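Local coordinates for ribosomal RNA small subunit methyltransferase Nep1 (Archaeoglobus fulgidus, PDB 3O7B), which probably catalyses the S-adenosylmethionine-dependent N1-methylation of a pseudouridine in 16S ribosomal RNA during small-subunit biogenesis, at residues D162-G166 against R167-L171. Residues are numbered along the deposited sequence; the frame is centred on the assembly and turned at random.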
ATOM      1  N   ASP A 162      -4.222  18.744  20.499  1.00 16.97           N
ATOM      2  CA  ASP A 162      -5.302  19.564  20.011  1.00 17.29           C
ATOM      3  C   ASP A 162      -6.185  18.855  18.990  1.00 18.01           C
ATOM      4  O   ASP A 162      -7.376  19.102  18.924  1.00 19.14           O
ATOM      5  CB  ASP A 162      -4.703  20.866  19.465  1.00 17.46           C
ATOM      6  CG  ASP A 162      -3.803  21.540  20.492  1.00 18.79           C
ATOM      7  OD1 ASP A 162      -4.317  21.857  21.592  1.00 22.69           O
ATOM      8  OD2 ASP A 162      -2.594  21.713  20.250  1.00 19.43           O
ATOM      9  N   ILE A 163      -5.613  17.937  18.215  1.00 18.03           N
ATOM     10  CA  ILE A 163      -6.440  17.283  17.198  1.00 19.03           C
ATOM     11  C   ILE A 163      -7.290  16.132  17.749  1.00 19.39           C
ATOM     12  O   ILE A 163      -8.243  15.685  17.112  1.00 20.01           O
ATOM     13  CB  ILE A 163      -5.624  16.851  15.960  1.00 19.31           C
ATOM     14  CG1 ILE A 163      -4.503  15.887  16.349  1.00 19.38           C
ATOM     15  CG2 ILE A 163      -5.086  18.097  15.233  1.00 20.02           C
ATOM     16  CD1 ILE A 163      -3.868  15.181  15.151  1.00 18.65           C
ATOM     17  N   VAL A 164      -6.958  15.678  18.959  1.00 19.10           N
ATOM     18  CA  VAL A 164      -7.761  14.660  19.631  1.00 19.61           C
ATOM     19  C   VAL A 164      -8.775  15.238  20.633  1.00 20.13           C
ATOM     20  O   VAL A 164      -9.521  14.485  21.267  1.00 20.82           O
ATOM     21  CB  VAL A 164      -6.873  13.584  20.312  1.00 19.55           C
ATOM     22  CG1 VAL A 164      -6.009  12.872  19.287  1.00 19.66           C
ATOM     23  CG2 VAL A 164      -6.003  14.189  21.431  1.00 19.45           C
ATOM     24  N   ARG A 165      -8.809  16.568  20.768  1.00 21.01           N
ATOM     25  CA  ARG A 165      -9.866  17.243  21.543  1.00 22.12           C
ATOM     26  C   ARG A 165     -11.249  16.841  21.060  1.00 21.71           C
ATOM     27  O   ARG A 165     -11.516  16.863  19.857  1.00 22.74           O
ATOM     28  CB  ARG A 165      -9.786  18.768  21.378  1.00 22.69           C
ATOM     29  CG  ARG A 165      -8.907  19.497  22.334  1.00 24.22           C
ATOM     30  CD  ARG A 165      -8.925  21.018  22.050  1.00 23.74           C
ATOM     31  NE  ARG A 165     -10.067  21.713  22.648  1.00 25.67           N
ATOM     32  CZ  ARG A 165     -10.915  22.524  22.014  1.00 25.91           C
ATOM     33  NH1 ARG A 165     -10.787  22.778  20.718  1.00 27.07           N
ATOM     34  NH2 ARG A 165     -11.905  23.091  22.695  1.00 26.58           N
ATOM     35  N   GLY A 166     -12.135  16.494  21.986  1.00 21.09           N
ATOM     36  CA  GLY A 166     -13.536  16.219  21.665  1.00 20.63           C
ATOM     37  C   GLY A 166     -13.818  14.878  21.018  1.00 20.24           C
ATOM     38  O   GLY A 166     -14.939  14.608  20.590  1.00 20.96           O
ATOM     39  N   ARG A 167     -12.797  14.022  20.979  1.00 19.74           N
ATOM     40  CA  ARG A 167     -12.937  12.703  20.387  1.00 18.92           C
ATOM     41  C   ARG A 167     -12.420  11.670  21.379  1.00 18.21           C
ATOM     42  O   ARG A 167     -11.468  11.947  22.086  1.00 17.63           O
ATOM     43  CB  ARG A 167     -12.129  12.631  19.087  1.00 19.21           C
ATOM     44  CG  ARG A 167     -12.676  13.503  17.967  1.00 20.81           C
ATOM     45  CD  ARG A 167     -11.615  13.731  16.894  1.00 22.13           C
ATOM     46  NE  ARG A 167     -12.222  14.405  15.746  1.00 23.83           N
ATOM     47  CZ  ARG A 167     -11.613  15.286  14.961  1.00 21.03           C
ATOM     48  NH1 ARG A 167     -10.359  15.642  15.167  1.00 23.40           N
ATOM     49  NH2 ARG A 167     -12.291  15.824  13.955  1.00 25.42           N
ATOM     50  N   ASP A 168     -13.030  10.487  21.389  1.00 17.92           N
ATOM     51  CA  ASP A 168     -12.570   9.340  22.202  1.00 18.51           C
ATOM     52  C   ASP A 168     -11.333   8.725  21.536  1.00 17.07           C
ATOM     53  O   ASP A 168     -11.447   8.134  20.448  1.00 16.87           O
ATOM     54  CB  ASP A 168     -13.661   8.263  22.260  1.00 19.31           C
ATOM     55  CG  ASP A 168     -14.846   8.649  23.129  1.00 24.33           C
ATOM     56  OD1 ASP A 168     -14.644   9.362  24.130  1.00 28.13           O
ATOM     57  OD2 ASP A 168     -15.975   8.202  22.807  1.00 29.34           O
ATOM     58  N   VAL A 169     -10.173   8.845  22.164  1.00 15.91           N
ATOM     59  CA  VAL A 169      -8.936   8.339  21.588  1.00 14.83           C
ATOM     60  C   VAL A 169      -8.835   6.837  21.736  1.00 14.59           C
ATOM     61  O   VAL A 169      -8.918   6.298  22.867  1.00 14.72           O
ATOM     62  CB  VAL A 169      -7.674   9.006  22.182  1.00 14.87           C
ATOM     63  CG1 VAL A 169      -6.409   8.367  21.619  1.00 16.24           C
ATOM     64  CG2 VAL A 169      -7.686  10.497  21.898  1.00 16.89           C
ATOM     65  N   LEU A 170      -8.645   6.145  20.613  1.00 14.50           N
ATOM     66  CA  LEU A 170      -8.425   4.701  20.594  1.00 14.96           C
ATOM     67  C   LEU A 170      -7.027   4.471  20.068  1.00 15.28           C
ATOM     68  O   LEU A 170      -6.756   4.755  18.889  1.00 15.39           O
ATOM     69  CB  LEU A 170      -9.473   4.028  19.708  1.00 15.26           C
ATOM     70  CG  LEU A 170     -10.935   4.345  19.978  1.00 16.01           C
ATOM     71  CD1 LEU A 170     -11.816   3.681  18.922  1.00 18.85           C
ATOM     72  CD2 LEU A 170     -11.351   3.871  21.394  1.00 18.43           C
ATOM     73  N   LEU A 171      -6.108   4.047  20.929  1.00 14.39           N
ATOM     74  CA  LEU A 171      -4.724   3.823  20.549  1.00 14.86           C
ATOM     75  C   LEU A 171      -4.537   2.340  20.286  1.00 15.61           C
ATOM     76  O   LEU A 171      -4.716   1.505  21.177  1.00 15.77           O
ATOM     77  CB  LEU A 171      -3.748   4.276  21.646  1.00 14.31           C
ATOM     78  CG  LEU A 171      -2.274   4.054  21.347  1.00 15.02           C
ATOM     79  CD1 LEU A 171      -1.827   4.893  20.130  1.00 16.00           C
ATOM     80  CD2 LEU A 171      -1.402   4.370  22.562  1.00 15.90           C
TER
HETATM   81  O   HOH W   1      -9.710  13.276  23.395  1.00 15.90           O
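Val164 and Arg167 are the two ends of a type II beta turn, with Arg165 and Gly166 at its corners, that carries the chain from the short helix 160-163 into strand 168-172, a parallel strand in the sheet of this SPOUT-class methyltransferase. The turn illustrates how carbonyls left over at a helix end find new donors. Its own closing bond, from Arg167 N to Val164 O, is weak at 3.3 Å, and Gly166 occupies the third position with a positive phi. A water supplements that bond: it lies 2.5 Å from Val164 O and 2.6 Å from Arg167 O and so can link the two carbonyls, bridging two acceptors that cannot bond to each other directly.

One residue earlier, the carbonyl of Ile163 is taken by a side chain instead. Arg167 runs extended from CG to NE (chi3 172°), which carries its guanidinium back to the helix end. There NH1 donates to Ile163 O at 2.9 Å; the oxygen lies at the edge of the guanidinium, close to its plane, and the donor sits in the carbonyl plane, although the N-H...O angle of 139° is bent. The other nitrogens are engaged too: NH2 makes a salt bridge with Glu106 OE1 and NE donates to Gly27 O. All three nitrogens of this buried group thus have acceptors, and the nearby carboxylate probably offsets its charge.

Beyond the polar layer, Val169 turns back onto Val164 while its strand pairs with 189-194 and 212-215. With CG1 of Val169 anti to the backbone N (chi1 176°), the other methyl is left to meet Val164: Val169 CG2 lies 3.6 Å from Val164 CB and 3.9 Å from Val164 CG1.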